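Local coordinates for ethanolamine utilization protein EutS (Streptococcus intermedius SK54 = ATCC 27335, PDB 6XPJ) that forms hexameric tiles that serve as a minor shell component of the bacterial microcompartment for choline degradation, and may lend the shell heterogeneity and flexibility, at residues C[22-28]-C[111-117]; C[55-59]-C[76-82]; C[60-65]-C[98-103]; C[70-74]-C[84-88]. The protein carries 1 engineered substitution. Residues are numbered along the deposited sequence.

Interaction 1 of 4, residues C[22-28]-C[111-117]; sequences ITLAHVI and TVPLTKS
In the circularly permuted BMC fold of this shell protein, the C-terminal strand closes one edge of the five-stranded sheet by running parallel to the end of strand 11-28. Ile22 pairs with Thr111, His26 with Thr115 and Val27 with Lys116, at CA-CA distances of 4.7 to 4.9 Å. Backbone hydrogen bonds run from Val112 N to Ile22 O (3.2 Å), Thr115 N to Ala25 O (3.0 Å), Val27 N to Thr115 O (2.9 Å) and Ser117 N to Val27 O (2.9 Å). Thr23, at phi/psi -101/-13, breaks the extended run; Val112 CG2 packs 3.6 Å from Leu24 N, and a water accepts from Ala25 N (3.0 Å) and donates to Pro113 O (2.9 Å). Val27 CG1 lies 4.2 Å from Leu114 CD2 and 3.6 Å from Lys116 CG, while Lys116 NZ forms a salt bridge with Glu93. The t rotamer of His26 lays its imidazole along the C-terminal strand, with ND1 hydrogen-bonded to Thr115 OG1 (2.7 Å) and NE2 donating to Ser117 OG (2.8 Å).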
loop_
_atom_site.group_PDB
_atom_site.type_symbol
_atom_site.label_atom_id
_atom_site.label_comp_id
_atom_site.label_asym_id
_atom_site.label_seq_id
_atom_site.Cartn_x
_atom_site.Cartn_y
_atom_site.Cartn_z
ATOM N N ILE C 22 -6.993 9.398 -15.143
ATOM C CA ILE C 22 -8.337 8.879 -14.782
ATOM C C ILE C 22 -8.468 7.508 -15.424
ATOM O O ILE C 22 -8.375 7.394 -16.666
ATOM C CB ILE C 22 -9.458 9.827 -15.216
ATOM C CG1 ILE C 22 -9.332 11.158 -14.471
ATOM C CG2 ILE C 22 -10.802 9.144 -15.007
ATOM C CD1 ILE C 22 -10.439 12.151 -14.734
ATOM N N THR C 23 -8.670 6.478 -14.594
ATOM C CA THR C 23 -8.710 5.072 -15.051
ATOM C C THR C 23 -10.158 4.586 -15.161
ATOM O O THR C 23 -10.405 3.516 -15.753
ATOM C CB THR C 23 -7.871 4.171 -14.139
ATOM O OG1 THR C 23 -6.609 4.806 -13.884
ATOM C CG2 THR C 23 -7.648 2.824 -14.775
ATOM N N LEU C 24 -11.105 5.330 -14.619
ATOM C CA LEU C 24 -12.524 4.933 -14.655
ATOM C C LEU C 24 -13.354 6.203 -14.594
ATOM O O LEU C 24 -13.122 7.041 -13.713
ATOM C CB LEU C 24 -12.854 4.018 -13.470
ATOM C CG LEU C 24 -14.285 3.485 -13.471
ATOM C CD1 LEU C 24 -14.461 2.467 -14.573
ATOM C CD2 LEU C 24 -14.619 2.893 -12.120
ATOM N N ALA C 25 -14.328 6.325 -15.489
ATOM C CA ALA C 25 -15.345 7.396 -15.451
ATOM C C ALA C 25 -16.627 6.773 -15.978
ATOM O O ALA C 25 -16.794 6.614 -17.204
ATOM C CB ALA C 25 -14.888 8.577 -16.255
ATOM N N HIS C 26 -17.444 6.294 -15.065
ATOM C CA HIS C 26 -18.441 5.257 -15.354
ATOM C C HIS C 26 -19.793 5.644 -14.795
ATOM O O HIS C 26 -19.870 6.107 -13.624
ATOM C CB HIS C 26 -17.979 3.920 -14.762
ATOM C CG HIS C 26 -18.837 2.773 -15.183
ATOM N ND1 HIS C 26 -18.572 2.006 -16.287
ATOM C CD2 HIS C 26 -19.979 2.275 -14.629
ATOM C CE1 HIS C 26 -19.512 1.075 -16.401
ATOM N NE2 HIS C 26 -20.393 1.214 -15.389
ATOM N N VAL C 27 -20.833 5.374 -15.563
ATOM C CA VAL C 27 -22.223 5.511 -15.058
ATOM C C VAL C 27 -22.889 4.141 -15.009
ATOM O O VAL C 27 -22.894 3.423 -16.016
ATOM C CB VAL C 27 -23.058 6.513 -15.873
ATOM C CG1 VAL C 27 -23.037 6.267 -17.377
ATOM C CG2 VAL C 27 -24.490 6.568 -15.374
ATOM N N ILE C 28 -23.431 3.821 -13.840
ATOM C CA ILE C 28 -24.412 2.721 -13.681
ATOM C C ILE C 28 -25.777 3.364 -13.824
ATOM O O ILE C 28 -26.158 4.142 -12.952
ATOM C CB ILE C 28 -24.236 1.973 -12.348
ATOM C CG1 ILE C 28 -22.784 1.558 -12.116
ATOM C CG2 ILE C 28 -25.202 0.790 -12.322
ATOM C CD1 ILE C 28 -22.546 0.877 -10.788
ATOM N N THR C 111 -6.674 9.836 -19.894
ATOM C CA THR C 111 -8.082 9.607 -19.506
ATOM C C THR C 111 -8.646 8.476 -20.339
ATOM O O THR C 111 -8.442 8.419 -21.566
ATOM C CB THR C 111 -8.952 10.869 -19.655
ATOM O OG1 THR C 111 -8.913 11.306 -21.018
ATOM C CG2 THR C 111 -8.465 12.014 -18.805
ATOM N N VAL C 112 -9.487 7.707 -19.700
ATOM C CA VAL C 112 -10.311 6.673 -20.355
ATOM C C VAL C 112 -11.573 7.312 -20.928
ATOM O O VAL C 112 -11.985 8.402 -20.531
ATOM C CB VAL C 112 -10.677 5.582 -19.339
ATOM C CG1 VAL C 112 -9.447 4.788 -18.958
ATOM C CG2 VAL C 112 -11.409 6.157 -18.130
ATOM N N PRO C 113 -12.284 6.591 -21.808
ATOM C CA PRO C 113 -13.599 7.033 -22.221
ATOM C C PRO C 113 -14.613 6.914 -21.086
ATOM O O PRO C 113 -14.412 6.222 -20.093
ATOM C CB PRO C 113 -13.996 6.082 -23.351
ATOM C CG PRO C 113 -12.781 5.296 -23.668
ATOM C CD PRO C 113 -11.899 5.319 -22.436
ATOM N N LEU C 114 -15.740 7.559 -21.304
ATOM C CA LEU C 114 -16.939 7.389 -20.478
ATOM C C LEU C 114 -17.531 6.004 -20.749
ATOM O O LEU C 114 -17.786 5.637 -21.908
ATOM C CB LEU C 114 -17.922 8.494 -20.820
ATOM C CG LEU C 114 -19.034 8.706 -19.812
ATOM C CD1 LEU C 114 -19.511 10.155 -19.887
ATOM C CD2 LEU C 114 -20.151 7.763 -20.092
ATOM N N THR C 115 -17.740 5.220 -19.710
ATOM C CA THR C 115 -18.317 3.880 -19.864
ATOM C C THR C 115 -19.641 3.781 -19.107
ATOM O O THR C 115 -19.895 4.573 -18.153
ATOM C CB THR C 115 -17.318 2.808 -19.438
ATOM O OG1 THR C 115 -16.832 3.062 -18.115
ATOM C CG2 THR C 115 -16.146 2.773 -20.390
ATOM N N LYS C 116 -20.497 2.873 -19.566
ATOM C CA LYS C 116 -21.904 2.770 -19.117
ATOM C C LYS C 116 -22.255 1.316 -18.821
ATOM O O LYS C 116 -21.949 0.422 -19.635
ATOM C CB LYS C 116 -22.854 3.321 -20.177
ATOM C CG LYS C 116 -22.571 4.739 -20.610
ATOM C CD LYS C 116 -23.668 5.312 -21.480
ATOM C CE LYS C 116 -23.307 6.678 -22.016
ATOM N NZ LYS C 116 -24.467 7.312 -22.687
ATOM N N SER C 117 -22.944 1.087 -17.708
ATOM C CA SER C 117 -23.581 -0.216 -17.409
ATOM C C SER C 117 -24.979 0.028 -16.824
ATOM O O SER C 117 -25.447 1.149 -16.792
ATOM C CB SER C 117 -22.710 -1.032 -16.523
ATOM O OG SER C 117 -22.568 -0.473 -15.202
ATOM O OXT SER C 117 -25.582 -0.977 -16.428
HETATM O O HOH W 1 -14.489 4.490 -17.805
#

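Interaction 2 of 4, residues C[55-59]-C[76-82]; sequences NETAI and VDRFTGS
The hairpin turn between strands 72-77 and 82-87 packs here against the approach to helix 58-68, at a subunit interface of the BMC hexamer. Asp77 organises the turn: its OD1 accepts from Phe79 N (2.8 Å), forming an Asx turn, and from Thr80 N (3.0 Å). Gly81, at phi/psi 69/49, and Ser82 both face Asp77 in a G1 beta bulge, with Asp77 N donating to Ser82 O (2.9 Å) and Ser82 N to Asp77 O (3.1 Å). Residues 55-57 already have helical phi/psi, and Ala58 N donates to Asn55 O (3.1 Å). Asn55, in the m rotamer, lies over the turn: its CB is 3.3 Å from Arg78 O, and its OD1 is 3.3 Å from Gly81 CA, where a CB on residue 81 would clash. A water links Asn55 ND2 (3.3 Å) to Arg78 O (2.9 Å). Ala58 CB meets Asp77 O (3.6 Å), and Val76 CG1 touches Ile59 CD1 (3.9 Å). Glu56 hydrogen-bonds Ser82 and Arg78 forms a salt bridge with Asp77, both of a neighbouring subunit. The Asp77 carboxylate thus does double duty, holding the turn through OD1 and meeting Arg78 of another subunit through OD2.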
loop_
_atom_site.group_PDB
_atom_site.type_symbol
_atom_site.label_atom_id
_atom_site.label_comp_id
_atom_site.label_asym_id
_atom_site.label_seq_id
_atom_site.Cartn_x
_atom_site.Cartn_y
_atom_site.Cartn_z
ATOM N N ASN C 55 -4.244 10.470 -5.899
ATOM C CA ASN C 55 -5.529 10.325 -5.182
ATOM C C ASN C 55 -6.087 11.668 -4.713
ATOM O O ASN C 55 -7.300 11.777 -4.578
ATOM C CB ASN C 55 -5.366 9.390 -4.009
ATOM C CG ASN C 55 -5.163 7.950 -4.446
ATOM O OD1 ASN C 55 -5.370 7.616 -5.606
ATOM N ND2 ASN C 55 -4.851 7.088 -3.485
ATOM N N GLU C 56 -5.233 12.660 -4.489
ATOM C CA GLU C 56 -5.663 13.995 -4.026
ATOM C C GLU C 56 -6.530 14.672 -5.086
ATOM O O GLU C 56 -7.251 15.633 -4.726
ATOM C CB GLU C 56 -4.454 14.884 -3.700
ATOM C CG GLU C 56 -3.595 14.398 -2.556
ATOM C CD GLU C 56 -2.508 13.390 -2.907
ATOM O OE1 GLU C 56 -2.482 12.836 -4.087
ATOM O OE2 GLU C 56 -1.677 13.128 -2.026
ATOM N N THR C 57 -6.491 14.247 -6.351
ATOM C CA THR C 57 -7.314 14.893 -7.401
ATOM C C THR C 57 -8.791 14.514 -7.226
ATOM O O THR C 57 -9.613 15.137 -7.906
ATOM C CB THR C 57 -6.877 14.542 -8.818
ATOM O OG1 THR C 57 -6.997 13.130 -9.065
ATOM C CG2 THR C 57 -5.475 15.013 -9.114
ATOM N N ALA C 58 -9.136 13.608 -6.313
ATOM C CA ALA C 58 -10.564 13.309 -6.066
ATOM C C ALA C 58 -11.343 14.590 -5.735
ATOM O O ALA C 58 -12.473 14.777 -6.256
ATOM C CB ALA C 58 -10.686 12.294 -4.962
ATOM N N ILE C 59 -10.800 15.467 -4.902
ATOM C CA ILE C 59 -11.551 16.699 -4.522
ATOM C C ILE C 59 -11.756 17.607 -5.751
ATOM O O ILE C 59 -12.811 18.236 -5.856
ATOM C CB ILE C 59 -10.863 17.422 -3.358
ATOM C CG1 ILE C 59 -11.764 18.497 -2.751
ATOM C CG2 ILE C 59 -9.554 18.019 -3.787
ATOM C CD1 ILE C 59 -13.011 17.940 -2.085
ATOM N N VAL C 76 -16.222 11.631 -1.502
ATOM C CA VAL C 76 -14.954 12.149 -2.076
ATOM C C VAL C 76 -13.872 11.506 -1.244
ATOM O O VAL C 76 -13.805 11.786 -0.038
ATOM C CB VAL C 76 -14.846 13.674 -1.982
ATOM C CG1 VAL C 76 -13.573 14.147 -2.677
ATOM C CG2 VAL C 76 -16.071 14.346 -2.564
ATOM N N ASP C 77 -13.068 10.648 -1.824
ATOM C CA ASP C 77 -12.112 9.850 -1.043
ATOM C C ASP C 77 -10.694 10.146 -1.522
ATOM O O ASP C 77 -10.250 9.592 -2.555
ATOM C CB ASP C 77 -12.469 8.366 -1.095
ATOM C CG ASP C 77 -11.727 7.563 -0.061
ATOM O OD1 ASP C 77 -10.576 7.963 0.240
ATOM O OD2 ASP C 77 -12.270 6.536 0.439
ATOM N N ARG C 78 -9.999 11.013 -0.797
ATOM C CA ARG C 78 -8.588 11.338 -1.107
ATOM C C ARG C 78 -7.654 10.203 -0.688
ATOM O O ARG C 78 -6.451 10.288 -1.015
ATOM C CB ARG C 78 -8.191 12.644 -0.404
ATOM C CG ARG C 78 -8.040 12.545 1.097
ATOM C CD ARG C 78 -7.551 13.865 1.640
ATOM N NE ARG C 78 -7.345 13.851 3.083
ATOM C CZ ARG C 78 -6.236 13.443 3.697
ATOM N NH1 ARG C 78 -5.235 12.922 3.013
ATOM N NH2 ARG C 78 -6.148 13.542 5.014
ATOM N N PHE C 79 -8.106 9.208 0.058
ATOM C CA PHE C 79 -7.253 8.092 0.516
ATOM C C PHE C 79 -7.192 7.037 -0.590
ATOM O O PHE C 79 -6.168 6.346 -0.738
ATOM C CB PHE C 79 -7.784 7.517 1.832
ATOM C CG PHE C 79 -7.918 8.578 2.878
ATOM C CD1 PHE C 79 -6.812 8.984 3.611
ATOM C CD2 PHE C 79 -9.122 9.237 3.057
ATOM C CE1 PHE C 79 -6.936 10.012 4.530
ATOM C CE2 PHE C 79 -9.247 10.242 3.999
ATOM C CZ PHE C 79 -8.143 10.639 4.718
ATOM N N THR C 80 -8.285 6.863 -1.347
ATOM C CA THR C 80 -8.349 5.852 -2.415
ATOM C C THR C 80 -8.314 6.508 -3.792
ATOM O O THR C 80 -8.124 5.778 -4.742
ATOM C CB THR C 80 -9.606 4.994 -2.297
ATOM O OG1 THR C 80 -10.735 5.852 -2.459
ATOM C CG2 THR C 80 -9.700 4.273 -0.967
ATOM N N GLY C 81 -8.447 7.829 -3.891
ATOM C CA GLY C 81 -8.534 8.498 -5.204
ATOM C C GLY C 81 -9.841 8.170 -5.916
ATOM O O GLY C 81 -9.818 7.807 -7.071
ATOM N N SER C 82 -10.972 8.292 -5.225
ATOM C CA SER C 82 -12.280 7.831 -5.745
ATOM C C SER C 82 -13.344 8.900 -5.512
ATOM O O SER C 82 -13.327 9.542 -4.465
ATOM C CB SER C 82 -12.687 6.536 -5.083
ATOM O OG SER C 82 -11.609 5.617 -5.020
HETATM O O HOH W 2 -3.986 8.809 -0.840
#

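Interaction 3 of 4, residues C[60-65]-C[98-103]; sequences IAADIA and DILEYF
The axes of helical segments 60-65 and 98-103 approach to 9.3 Å, with 126° between their N-to-C directions and the CA atoms of Ala61 and Ile99 5.8 Å apart. Asp98 begins the contact with its CB 3.9 Å from Ile64 CG2; Ile64, in an m,t rotamer, is a knob in the hole formed by Asp98, Ile99, Tyr102 and Phe103. Ile99, also m,t, carries CD1 to 3.6 Å from Ala61 O and 3.8 Å from Ala65 CB, while its CG2 lies 4.1 Å from Ala61 CB. The small Ala61 and Ala65 thus receive the larger isoleucine. The pair of helices covers one face of the BMC sheet, where Ala61 and Ile99 also touch Leu52 and Val50 of strand 46-53. One turn on, Tyr102 (chi1 t) brings CD2 to 3.3 Å from Ile64 CD1 and CE2 to 4.2 Å from Ile60 CG2; its hydroxyl is hydrogen-bonded to Lys116 O of a neighbouring subunit. Phe103 places CZ 4.0 Å from Ile60 CG2 and CE1 4.1 Å from both Ala61 CB and Ile64 CD1.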
loop_
_atom_site.group_PDB
_atom_site.type_symbol
_atom_site.label_atom_id
_atom_site.label_comp_id
_atom_site.label_asym_id
_atom_site.label_seq_id
_atom_site.Cartn_x
_atom_site.Cartn_y
_atom_site.Cartn_z
ATOM N N ILE C 60 -10.816 17.631 -6.688
ATOM C CA ILE C 60 -10.937 18.464 -7.902
ATOM C C ILE C 60 -12.067 17.898 -8.759
ATOM O O ILE C 60 -12.903 18.661 -9.260
ATOM C CB ILE C 60 -9.605 18.454 -8.675
ATOM C CG1 ILE C 60 -8.468 19.017 -7.847
ATOM C CG2 ILE C 60 -9.758 19.185 -9.996
ATOM C CD1 ILE C 60 -7.094 18.791 -8.472
ATOM N N ALA C 61 -12.114 16.583 -8.928
ATOM C CA ALA C 61 -13.149 15.909 -9.745
ATOM C C ALA C 61 -14.514 16.093 -9.102
ATOM O O ALA C 61 -15.467 16.387 -9.825
ATOM C CB ALA C 61 -12.837 14.455 -9.952
ATOM N N ALA C 62 -14.615 16.035 -7.781
ATOM C CA ALA C 62 -15.900 16.220 -7.077
ATOM C C ALA C 62 -16.404 17.640 -7.311
ATOM O O ALA C 62 -17.610 17.835 -7.583
ATOM C CB ALA C 62 -15.741 15.949 -5.610
ATOM N N ASP C 63 -15.504 18.606 -7.244
ATOM C CA ASP C 63 -15.884 20.022 -7.461
ATOM C C ASP C 63 -16.428 20.215 -8.879
ATOM O O ASP C 63 -17.476 20.909 -9.078
ATOM C CB ASP C 63 -14.693 20.926 -7.184
ATOM C CG ASP C 63 -15.029 22.383 -7.398
ATOM O OD1 ASP C 63 -15.637 22.957 -6.473
ATOM O OD2 ASP C 63 -14.666 22.915 -8.439
ATOM N N ILE C 64 -15.736 19.688 -9.882
ATOM C CA ILE C 64 -16.201 19.797 -11.287
ATOM C C ILE C 64 -17.556 19.117 -11.402
ATOM O O ILE C 64 -18.465 19.697 -12.046
ATOM C CB ILE C 64 -15.156 19.213 -12.236
ATOM C CG1 ILE C 64 -13.894 20.054 -12.240
ATOM C CG2 ILE C 64 -15.722 19.035 -13.656
ATOM C CD1 ILE C 64 -12.737 19.345 -12.832
ATOM N N ALA C 65 -17.709 17.907 -10.869
ATOM C CA ALA C 65 -18.963 17.136 -11.000
ATOM C C ALA C 65 -20.124 17.964 -10.470
ATOM O O ALA C 65 -21.115 18.111 -11.200
ATOM C CB ALA C 65 -18.879 15.801 -10.310
ATOM N N ASP C 98 -17.676 16.324 -18.023
ATOM C CA ASP C 98 -16.983 17.577 -17.647
ATOM C C ASP C 98 -15.699 17.235 -16.901
ATOM O O ASP C 98 -14.665 17.897 -17.118
ATOM C CB ASP C 98 -17.918 18.507 -16.884
ATOM C CG ASP C 98 -18.931 19.182 -17.812
ATOM O OD1 ASP C 98 -19.037 18.786 -18.985
ATOM O OD2 ASP C 98 -19.528 20.171 -17.374
ATOM N N ILE C 99 -15.721 16.224 -16.039
ATOM C CA ILE C 99 -14.479 15.746 -15.375
ATOM C C ILE C 99 -13.464 15.309 -16.435
ATOM O O ILE C 99 -12.319 15.741 -16.350
ATOM C CB ILE C 99 -14.765 14.603 -14.382
ATOM C CG1 ILE C 99 -15.560 15.099 -13.169
ATOM C CG2 ILE C 99 -13.490 13.918 -13.949
ATOM C CD1 ILE C 99 -16.165 13.998 -12.357
ATOM N N LEU C 100 -13.838 14.440 -17.368
ATOM C CA LEU C 100 -12.887 13.918 -18.376
ATOM C C LEU C 100 -12.326 15.058 -19.209
ATOM O O LEU C 100 -11.115 15.080 -19.434
ATOM C CB LEU C 100 -13.582 12.863 -19.231
ATOM C CG LEU C 100 -13.883 11.543 -18.526
ATOM C CD1 LEU C 100 -14.800 10.680 -19.378
ATOM C CD2 LEU C 100 -12.620 10.791 -18.158
ATOM N N GLU C 101 -13.173 15.993 -19.635
ATOM C CA GLU C 101 -12.703 17.067 -20.527
ATOM C C GLU C 101 -11.716 17.964 -19.759
ATOM O O GLU C 101 -10.703 18.352 -20.336
ATOM C CB GLU C 101 -13.879 17.880 -21.050
ATOM C CG GLU C 101 -14.705 17.130 -22.071
ATOM C CD GLU C 101 -15.972 17.825 -22.506
ATOM O OE1 GLU C 101 -16.110 19.062 -22.291
ATOM O OE2 GLU C 101 -16.870 17.114 -23.033
ATOM N N TYR C 102 -12.015 18.299 -18.509
ATOM C CA TYR C 102 -11.121 19.176 -17.724
ATOM C C TYR C 102 -9.778 18.454 -17.538
ATOM O O TYR C 102 -8.709 19.031 -17.759
ATOM C CB TYR C 102 -11.723 19.546 -16.367
ATOM C CG TYR C 102 -10.734 20.328 -15.541
ATOM C CD1 TYR C 102 -10.528 21.677 -15.760
ATOM C CD2 TYR C 102 -9.929 19.697 -14.606
ATOM C CE1 TYR C 102 -9.572 22.387 -15.049
ATOM C CE2 TYR C 102 -8.963 20.389 -13.909
ATOM C CZ TYR C 102 -8.764 21.733 -14.143
ATOM O OH TYR C 102 -7.822 22.407 -13.416
ATOM N N PHE C 103 -9.811 17.203 -17.067
ATOM C CA PHE C 103 -8.564 16.469 -16.793
ATOM C C PHE C 103 -7.758 16.269 -18.066
ATOM O O PHE C 103 -6.502 16.409 -18.038
ATOM C CB PHE C 103 -8.832 15.158 -16.050
ATOM C CG PHE C 103 -8.985 15.345 -14.561
ATOM C CD1 PHE C 103 -10.104 15.905 -13.989
ATOM C CD2 PHE C 103 -7.993 14.906 -13.715
ATOM C CE1 PHE C 103 -10.236 16.071 -12.622
ATOM C CE2 PHE C 103 -8.113 15.070 -12.348
ATOM C CZ PHE C 103 -9.227 15.659 -11.798
#

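Interaction 4 of 4, residues C[70-74]-C[84-88]; sequences NIDIC and MFSGD
Segment 70-74 runs antiparallel to 84-88, the axes of strands 72-74 and 84-87 lying 4.3 Å apart with 143° between their directions. Extended Asp72 forms a hydrogen-bonded pair with Ser86: Asp72 N donates to Ser86 O (2.9 Å) and Ser86 N to Asp72 O (2.8 Å). Ile73, also extended, and Phe85 are the non-hydrogen-bonded pair, CA atoms 4.2 Å apart; Cys74 N donates to Met84 O (2.8 Å). This is the open end of the BMC hairpin 72-77/82-87, whose second strand is backbone hydrogen-bonded to strand 46-53 through Phe85 and Gly87. Phe85 (chi1 p) and Ile73 face the helices, and Phe85 CB lies 3.8 Å from Ile71 CD1 and 4.1 Å from Ile73 CD1. On the other face, a water donates to Asp72 OD2 (2.7 Å) and hydrogen-bonds Ser86 OG (2.9 Å). Beyond Gly87, another water donates to Asn70 O (2.6 Å) and Asp88 OD1 (2.5 Å) and accepts from Asp88 N (2.9 Å). Asp88 N-caps helix 89-105, its OD1 also hydrogen-bonded to Ser91 OG.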
loop_
_atom_site.group_PDB
_atom_site.type_symbol
_atom_site.label_atom_id
_atom_site.label_comp_id
_atom_site.label_asym_id
_atom_site.label_seq_id
_atom_site.Cartn_x
_atom_site.Cartn_y
_atom_site.Cartn_z
ATOM N N ASN C 70 -26.793 18.930 -11.776
ATOM C CA ASN C 70 -27.517 18.723 -10.500
ATOM C C ASN C 70 -27.292 17.279 -10.036
ATOM O O ASN C 70 -28.120 16.399 -10.298
ATOM C CB ASN C 70 -29.003 19.016 -10.650
ATOM C CG ASN C 70 -29.755 18.846 -9.350
ATOM O OD1 ASN C 70 -29.151 18.796 -8.277
ATOM N ND2 ASN C 70 -31.071 18.737 -9.444
ATOM N N ILE C 71 -26.197 17.060 -9.352
ATOM C CA ILE C 71 -25.831 15.727 -8.819
ATOM C C ILE C 71 -25.682 15.885 -7.306
ATOM O O ILE C 71 -25.528 17.023 -6.799
ATOM C CB ILE C 71 -24.586 15.138 -9.529
ATOM C CG1 ILE C 71 -23.358 16.041 -9.425
ATOM C CG2 ILE C 71 -24.895 14.771 -10.987
ATOM C CD1 ILE C 71 -22.465 15.741 -8.272
ATOM N N ASP C 72 -25.760 14.765 -6.602
ATOM C CA ASP C 72 -25.488 14.669 -5.155
ATOM C C ASP C 72 -24.194 13.867 -5.011
ATOM O O ASP C 72 -24.163 12.727 -5.474
ATOM C CB ASP C 72 -26.651 13.974 -4.454
ATOM C CG ASP C 72 -27.948 14.762 -4.501
ATOM O OD1 ASP C 72 -27.891 15.977 -4.319
ATOM O OD2 ASP C 72 -28.998 14.137 -4.707
ATOM N N ILE C 73 -23.190 14.450 -4.371
ATOM C CA ILE C 73 -21.915 13.746 -4.092
ATOM C C ILE C 73 -22.197 12.680 -3.032
ATOM O O ILE C 73 -22.733 13.017 -1.950
ATOM C CB ILE C 73 -20.803 14.718 -3.674
ATOM C CG1 ILE C 73 -20.474 15.733 -4.772
ATOM C CG2 ILE C 73 -19.573 13.923 -3.252
ATOM C CD1 ILE C 73 -19.680 15.166 -5.920
ATOM N N CYS C 74 -21.812 11.441 -3.306
ATOM C CA CYS C 74 -21.959 10.301 -2.361
ATOM C C CYS C 74 -20.724 10.308 -1.453
ATOM O O CYS C 74 -20.860 10.328 -0.218
ATOM C CB CYS C 74 -22.089 8.961 -3.075
ATOM S SG CYS C 74 -23.419 8.872 -4.302
ATOM N N MET C 84 -17.749 9.134 -6.014
ATOM C CA MET C 84 -19.047 8.607 -6.469
ATOM C C MET C 84 -20.117 9.667 -6.243
ATOM O O MET C 84 -20.073 10.405 -5.235
ATOM C CB MET C 84 -19.382 7.284 -5.782
ATOM C CG MET C 84 -18.465 6.140 -6.267
ATOM S SD MET C 84 -18.961 4.475 -5.736
ATOM C CE MET C 84 -17.400 3.599 -5.793
ATOM N N PHE C 85 -21.062 9.749 -7.160
ATOM C CA PHE C 85 -22.158 10.732 -7.059
ATOM C C PHE C 85 -23.388 10.134 -7.720
ATOM O O PHE C 85 -23.296 9.127 -8.427
ATOM C CB PHE C 85 -21.724 12.074 -7.650
ATOM C CG PHE C 85 -21.145 12.039 -9.040
ATOM C CD1 PHE C 85 -21.962 12.084 -10.148
ATOM C CD2 PHE C 85 -19.758 12.040 -9.231
ATOM C CE1 PHE C 85 -21.430 12.061 -11.419
ATOM C CE2 PHE C 85 -19.230 12.028 -10.512
ATOM C CZ PHE C 85 -20.071 12.044 -11.604
ATOM N N SER C 86 -24.531 10.752 -7.461
ATOM C CA SER C 86 -25.821 10.234 -7.949
ATOM C C SER C 86 -26.615 11.363 -8.591
ATOM O O SER C 86 -26.372 12.516 -8.291
ATOM C CB SER C 86 -26.578 9.619 -6.787
ATOM O OG SER C 86 -26.855 10.646 -5.864
ATOM N N GLY C 87 -27.559 10.997 -9.437
ATOM C CA GLY C 87 -28.481 11.954 -10.051
ATOM C C GLY C 87 -29.189 11.295 -11.195
ATOM O O GLY C 87 -29.000 10.097 -11.413
ATOM N N ASP C 88 -29.996 12.047 -11.929
ATOM C CA ASP C 88 -30.608 11.472 -13.147
ATOM C C ASP C 88 -29.493 11.128 -14.150
ATOM O O ASP C 88 -28.377 11.721 -14.069
ATOM C CB ASP C 88 -31.626 12.433 -13.739
ATOM C CG ASP C 88 -30.951 13.686 -14.239
ATOM O OD1 ASP C 88 -30.755 14.602 -13.432
ATOM O OD2 ASP C 88 -30.570 13.708 -15.420
HETATM O O HOH W 3 -30.109 14.849 -11.044
HETATM O O HOH W 4 -29.223 12.124 -6.444
#

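Interactions 1, 2 and 4 all reach the same mixed sheet; 1 and 4 lie at its two edges, their centres 15 Å apart. Interaction 3 is the helical layer against it. Ile22 of interaction 1 inserts between the aromatic and aliphatic side chains of helix 89-105, its CD1 3.5 Å from Phe103 CG and 3.6 Å from Ile99 CG2. From interaction 4, Phe85 CE2 lies 3.8 Å from Ala65 CB, and interaction 2 touches the helices where Val76 CG2 lies 3.5 Å from Ala62 CB. Interactions 1 and 3 also meet across the hexamer interface: Tyr102 of one subunit is hydrogen-bonded to Lys116 O of the next and packs on its His26.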